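Local coordinates for Old Yellow Enzyme (Pichia, PDB 6AGZ), which probably uses bound flavin mononucleotide and a nicotinamide coenzyme to reduce the activated carbon-carbon double bonds of enone compounds asymmetrically, at residues K173-K178 with D182-H187; I198-N203 with V252-H257. All blocks are in the same frame, centred on the assembly; numbering follows the deposited sequence.

Contact 1: residues K173-K178 with D182-H187. With FMN (flavin mononucleotide), chain C.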
# COMPACT_ATOMS: atom_id res chain seq x y z
N LYS A 173 29.50 7.87 9.72
CA LYS A 173 30.69 8.66 9.41
C LYS A 173 31.94 7.78 9.39
O LYS A 173 32.80 7.94 8.51
CB LYS A 173 30.85 9.80 10.41
CG LYS A 173 29.84 10.92 10.23
CD LYS A 173 29.87 11.89 11.40
CE LYS A 173 31.21 12.60 11.51
NZ LYS A 173 31.47 13.50 10.35
N ASN A 174 32.06 6.86 10.35
CA ASN A 174 33.19 5.93 10.34
C ASN A 174 33.21 5.10 9.07
O ASN A 174 34.28 4.89 8.47
CB ASN A 174 33.15 5.02 11.57
CG ASN A 174 33.45 5.76 12.86
OD1 ASN A 174 33.98 6.87 12.84
ND2 ASN A 174 33.12 5.14 13.98
N ALA A 175 32.05 4.61 8.64
CA ALA A 175 31.99 3.76 7.45
C ALA A 175 32.34 4.54 6.19
O ALA A 175 33.23 4.17 5.43
CB ALA A 175 30.60 3.12 7.33
N ILE A 176 31.63 5.65 5.96
CA ILE A 176 31.78 6.38 4.70
C ILE A 176 33.11 7.11 4.65
O ILE A 176 33.89 6.96 3.70
CB ILE A 176 30.60 7.35 4.51
CG1 ILE A 176 29.28 6.58 4.40
CG2 ILE A 176 30.82 8.22 3.27
CD1 ILE A 176 29.25 5.59 3.25
N GLN A 177 33.40 7.92 5.67
CA GLN A 177 34.52 8.86 5.60
C GLN A 177 35.85 8.23 6.01
O GLN A 177 36.88 8.52 5.40
CB GLN A 177 34.22 10.09 6.46
CG GLN A 177 33.02 10.88 5.96
CD GLN A 177 32.47 11.83 7.00
OE1 GLN A 177 32.95 11.88 8.13
NE2 GLN A 177 31.45 12.60 6.62
N LYS A 178 35.85 7.39 7.05
CA LYS A 178 37.10 6.79 7.51
C LYS A 178 37.42 5.50 6.77
O LYS A 178 38.53 5.33 6.26
CB LYS A 178 37.04 6.55 9.02
CG LYS A 178 36.97 7.83 9.84
CD LYS A 178 37.25 7.57 11.31
CE LYS A 178 37.25 8.87 12.10
NZ LYS A 178 37.64 8.66 13.53
N ASP A 182 31.22 2.81 -0.01
CA ASP A 182 30.48 3.60 -0.99
C ASP A 182 29.11 4.01 -0.47
O ASP A 182 28.64 5.11 -0.77
CB ASP A 182 30.35 2.82 -2.30
CG ASP A 182 31.70 2.49 -2.92
OD1 ASP A 182 32.31 3.39 -3.54
OD2 ASP A 182 32.14 1.33 -2.80
N MET A 183 28.46 3.14 0.29
CA MET A 183 27.19 3.46 0.92
C MET A 183 27.18 2.93 2.34
O MET A 183 28.06 2.16 2.75
CB MET A 183 25.99 2.87 0.16
CG MET A 183 25.85 3.34 -1.27
SD MET A 183 26.60 2.18 -2.43
CE MET A 183 26.09 2.89 -3.99
N VAL A 184 26.18 3.36 3.09
CA VAL A 184 25.87 2.80 4.40
C VAL A 184 24.38 2.45 4.40
O VAL A 184 23.54 3.29 4.04
CB VAL A 184 26.25 3.76 5.55
CG1 VAL A 184 25.37 5.01 5.57
CG2 VAL A 184 26.22 3.04 6.87
N GLU A 185 24.06 1.20 4.73
CA GLU A 185 22.71 0.69 4.61
C GLU A 185 22.11 0.51 6.00
O GLU A 185 22.67 -0.22 6.83
CB GLU A 185 22.67 -0.63 3.84
CG GLU A 185 21.30 -1.28 3.82
CD GLU A 185 21.27 -2.57 3.03
OE1 GLU A 185 22.00 -2.67 2.02
OE2 GLU A 185 20.52 -3.49 3.42
N VAL A 186 20.98 1.16 6.24
CA VAL A 186 20.30 1.07 7.53
C VAL A 186 19.45 -0.19 7.52
O VAL A 186 18.49 -0.31 6.75
CB VAL A 186 19.46 2.32 7.80
CG1 VAL A 186 18.61 2.11 9.01
CG2 VAL A 186 20.36 3.53 7.99
N HIS A 187 19.81 -1.15 8.38
CA HIS A 187 19.04 -2.38 8.54
C HIS A 187 17.80 -2.06 9.36
O HIS A 187 17.89 -1.78 10.56
CB HIS A 187 19.89 -3.45 9.22
CG HIS A 187 19.30 -4.83 9.18
ND1 HIS A 187 17.97 -5.06 8.92
CD2 HIS A 187 19.86 -6.04 9.37
CE1 HIS A 187 17.73 -6.36 8.95
NE2 HIS A 187 18.87 -6.98 9.22
N1 FMN C . 19.92 -9.95 5.66
C2 FMN C . 20.23 -8.74 6.25
O2 FMN C . 19.59 -7.73 5.96
N3 FMN C . 21.26 -8.66 7.16
C4 FMN C . 21.98 -9.79 7.49
O4 FMN C . 22.90 -9.72 8.30
C4A FMN C . 21.67 -11.00 6.90
N5 FMN C . 22.39 -12.13 7.22
C5A FMN C . 22.09 -13.34 6.64
C6 FMN C . 22.82 -14.47 6.98
C7 FMN C . 22.53 -15.69 6.39
C7M FMN C . 23.32 -16.91 6.75
C8 FMN C . 21.49 -15.79 5.47
C8M FMN C . 21.17 -17.11 4.84
C9 FMN C . 20.76 -14.66 5.13
C9A FMN C . 21.05 -13.43 5.72
N10 FMN C . 20.32 -12.30 5.39
C10 FMN C . 20.63 -11.09 5.98
C1' FMN C . 19.21 -12.39 4.38
C2' FMN C . 19.83 -12.25 2.99
O2' FMN C . 20.45 -10.99 2.87
C3' FMN C . 18.83 -12.45 1.85
O3' FMN C . 17.85 -11.44 1.90
C4' FMN C . 18.17 -13.82 1.94
O4' FMN C . 19.15 -14.81 2.14
C5' FMN C . 17.40 -14.16 0.67
O5' FMN C . 18.25 -14.05 -0.45
P FMN C . 18.74 -15.37 -1.23
O1P FMN C . 17.52 -16.19 -1.60
O2P FMN C . 19.48 -14.98 -2.48
O3P FMN C . 19.64 -16.17 -0.33
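In the (βα)8 barrel of this flavoenzyme, the end of the outer helix 158-179 turns back into the inner strand 183-187, and I176 and A175 of the helix rest on V184 and the strand backbone. The short segments, helix 173-178 and strand 183-187, run nearly antiparallel, at 164°, with their axes 8.0 Å apart. Helix 158-179 leads into the strand at the end of a beta-alpha-beta crossover from the parallel neighbour 106-112, and the strand runs on to its C-terminal end, where H187 meets the flavin.

I176 does most of the touching. With its CG1 anti to the carbonyl carbon (chi1 -63°), its end reaches the strand: I176 CD1 sits 3.5 Å from M183 C and 4.2 Å from V184 CB. Isoleucine suits this place because its longer branch brings an apolar end across to the strand backbone. Beside it the small A175 lets the helix come close, its CB 4.4 Å from CG2 of V184. V184, beta-branched as strands readily accept, also packs on V227 of helix 218-231. M183 and E185 turn inward, and E185 is hydrogen-bonded to Y281 and, weakly, to Q110. D182, at the turn, gives its carboxylate to H101 and to the backbone N of I107.

At the far end of the strand H187 belongs to the flavin pocket. Its ND1 is hydrogen-bonded to the backbone N of A189, and its ring meets W112 almost parallel. Replacing this histidine by alanine is likely to leave the A189 amide without its acceptor and to deprive W112 and the flavin carbonyl of the ring they meet. That carbonyl lies over one face of the imidazole, offset toward the rim, with FMN O2 3.4 Å from H187 NE2.

Contact 2: residues I198-N203 with V252-H257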
# COMPACT_ATOMS: atom_id res chain seq x y z
N ILE A 198 8.87 -0.18 14.15
CA ILE A 198 7.86 -0.11 13.10
C ILE A 198 6.66 -1.00 13.42
O ILE A 198 5.51 -0.65 13.11
CB ILE A 198 8.48 -0.46 11.74
CG1 ILE A 198 9.58 0.54 11.38
CG2 ILE A 198 7.43 -0.50 10.65
CD1 ILE A 198 10.36 0.16 10.14
N GLN A 199 6.89 -2.15 14.05
CA GLN A 199 5.86 -3.18 14.17
C GLN A 199 4.91 -2.89 15.33
O GLN A 199 5.35 -2.54 16.43
CB GLN A 199 6.51 -4.55 14.37
CG GLN A 199 7.37 -5.01 13.20
CD GLN A 199 6.56 -5.35 11.97
OE1 GLN A 199 5.37 -5.64 12.05
NE2 GLN A 199 7.21 -5.33 10.81
N THR A 200 3.61 -3.04 15.07
CA THR A 200 2.62 -2.92 16.14
C THR A 200 2.79 -4.01 17.19
O THR A 200 2.49 -3.80 18.37
CB THR A 200 1.20 -2.96 15.57
OG1 THR A 200 1.04 -4.15 14.78
CG2 THR A 200 0.94 -1.74 14.69
N THR A 201 3.25 -5.20 16.77
CA THR A 201 3.44 -6.29 17.71
C THR A 201 4.50 -5.96 18.76
O THR A 201 4.40 -6.42 19.90
CB THR A 201 3.84 -7.57 16.97
OG1 THR A 201 4.96 -7.30 16.12
CG2 THR A 201 2.67 -8.07 16.12
N ALA A 202 5.50 -5.16 18.39
CA ALA A 202 6.62 -4.88 19.28
C ALA A 202 6.56 -3.49 19.92
O ALA A 202 7.18 -3.29 20.97
CB ALA A 202 7.95 -5.01 18.52
N ASN A 203 5.82 -2.55 19.33
CA ASN A 203 5.82 -1.16 19.77
C ASN A 203 4.47 -0.84 20.40
O ASN A 203 3.47 -0.67 19.70
CB ASN A 203 6.11 -0.23 18.59
CG ASN A 203 6.35 1.21 19.03
OD1 ASN A 203 6.02 1.60 20.15
ND2 ASN A 203 6.92 2.01 18.14
N VAL A 252 1.61 -9.51 7.56
CA VAL A 252 0.23 -9.22 7.19
C VAL A 252 -0.74 -9.38 8.34
O VAL A 252 -1.90 -8.94 8.23
CB VAL A 252 -0.22 -10.12 6.01
CG1 VAL A 252 0.55 -9.76 4.75
CG2 VAL A 252 -0.02 -11.58 6.37
N ASP A 253 -0.32 -10.00 9.44
CA ASP A 253 -1.17 -10.20 10.60
C ASP A 253 -1.12 -9.04 11.59
O ASP A 253 -1.82 -9.08 12.60
CB ASP A 253 -0.79 -11.50 11.32
CG ASP A 253 -1.15 -12.73 10.51
OD1 ASP A 253 -0.28 -13.62 10.38
OD2 ASP A 253 -2.29 -12.81 10.02
N ALA A 254 -0.31 -8.03 11.32
CA ALA A 254 -0.26 -6.86 12.19
C ALA A 254 -1.63 -6.20 12.28
O ALA A 254 -2.45 -6.29 11.37
CB ALA A 254 0.78 -5.87 11.68
N GLU A 255 -1.87 -5.53 13.41
CA GLU A 255 -3.14 -4.85 13.62
C GLU A 255 -3.33 -3.73 12.60
O GLU A 255 -4.48 -3.40 12.26
CB GLU A 255 -3.20 -4.31 15.05
CG GLU A 255 -4.14 -3.15 15.28
CD GLU A 255 -3.74 -2.33 16.49
OE1 GLU A 255 -4.40 -1.31 16.81
OE2 GLU A 255 -2.75 -2.71 17.16
N VAL A 256 -2.24 -3.18 12.07
CA VAL A 256 -2.28 -2.28 10.93
C VAL A 256 -1.48 -2.92 9.81
O VAL A 256 -0.33 -3.33 10.02
CB VAL A 256 -1.73 -0.88 11.28
CG1 VAL A 256 -1.72 0.01 10.05
CG2 VAL A 256 -2.55 -0.25 12.39
N HIS A 257 -2.09 -3.02 8.63
CA HIS A 257 -1.50 -3.79 7.54
C HIS A 257 -0.15 -3.19 7.13
O HIS A 257 0.01 -1.97 7.11
CB HIS A 257 -2.45 -3.82 6.34
CG HIS A 257 -2.18 -4.95 5.39
ND1 HIS A 257 -1.23 -4.87 4.39
CD2 HIS A 257 -2.75 -6.17 5.27
CE1 HIS A 257 -1.22 -6.00 3.71
NE2 HIS A 257 -2.14 -6.81 4.22
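Two loops meet where T200 faces A254, their CA atoms 6.3 Å apart. In 198-203 the chain has just left helix 193-198, and Q199 O takes the backbone N-H groups of both A202 and N203, which curls the segment into a tight turn. Segment 252-257 leaves a short 3-10 turn, extends at A254 and reaches H257, the N-cap of helix 258-274, whose ND1 accepts from the backbone N of I259.

T200 carries the contact with both branches. Its OG1, placed between the backbone N and the carbonyl carbon (chi1 55°), lies 3.6 Å from CB of A254 and accepts a weak, bent hydrogen bond from the backbone N of E255, at 3.5 Å and 140°. The other branch, CG2, stands 4.4 Å from CB of V256, which packs in turn on I213 and R216 of helix 213-216. Threonine suits the spot by offering a hydroxyl to a peptide N-H and a methyl to a valine; alanine at 254 lets the loops approach. On either side of T200, Q199 OE1 accepts from the backbone N of G250 and T201 OG1 is bonded to G248 O, so polar ties to the same long loop flank the junction.

E255 also packs on R271 of the second subunit, and H257 N is hydrogen-bonded to S267 OG of that subunit. One weak bond and few methyl contacts are consistent with loops held also by the surrounding bonds of Q199, T201 and H257.

Contact 1 joins the barrel wall to the helix outside it, about 12 Å from the centre of the chain, and holds regular elements, helix 158-179 and strand 183-187. Contact 2 is buried too, but lies about 22 Å out, between loops that follow helix 193-198 and strand 236-240, next to the second subunit. Their centres are about 29 Å apart and they do not touch. The chemistry follows the setting: contact 1 has no hydrogen bond across it, apolar side chains packing on each other and on the strand backbone, while contact 2 mixes methyl packing with a weak bond. Strand 183-187 of contact 1 reaches the flavin through H187; contact 2 borders the other subunit.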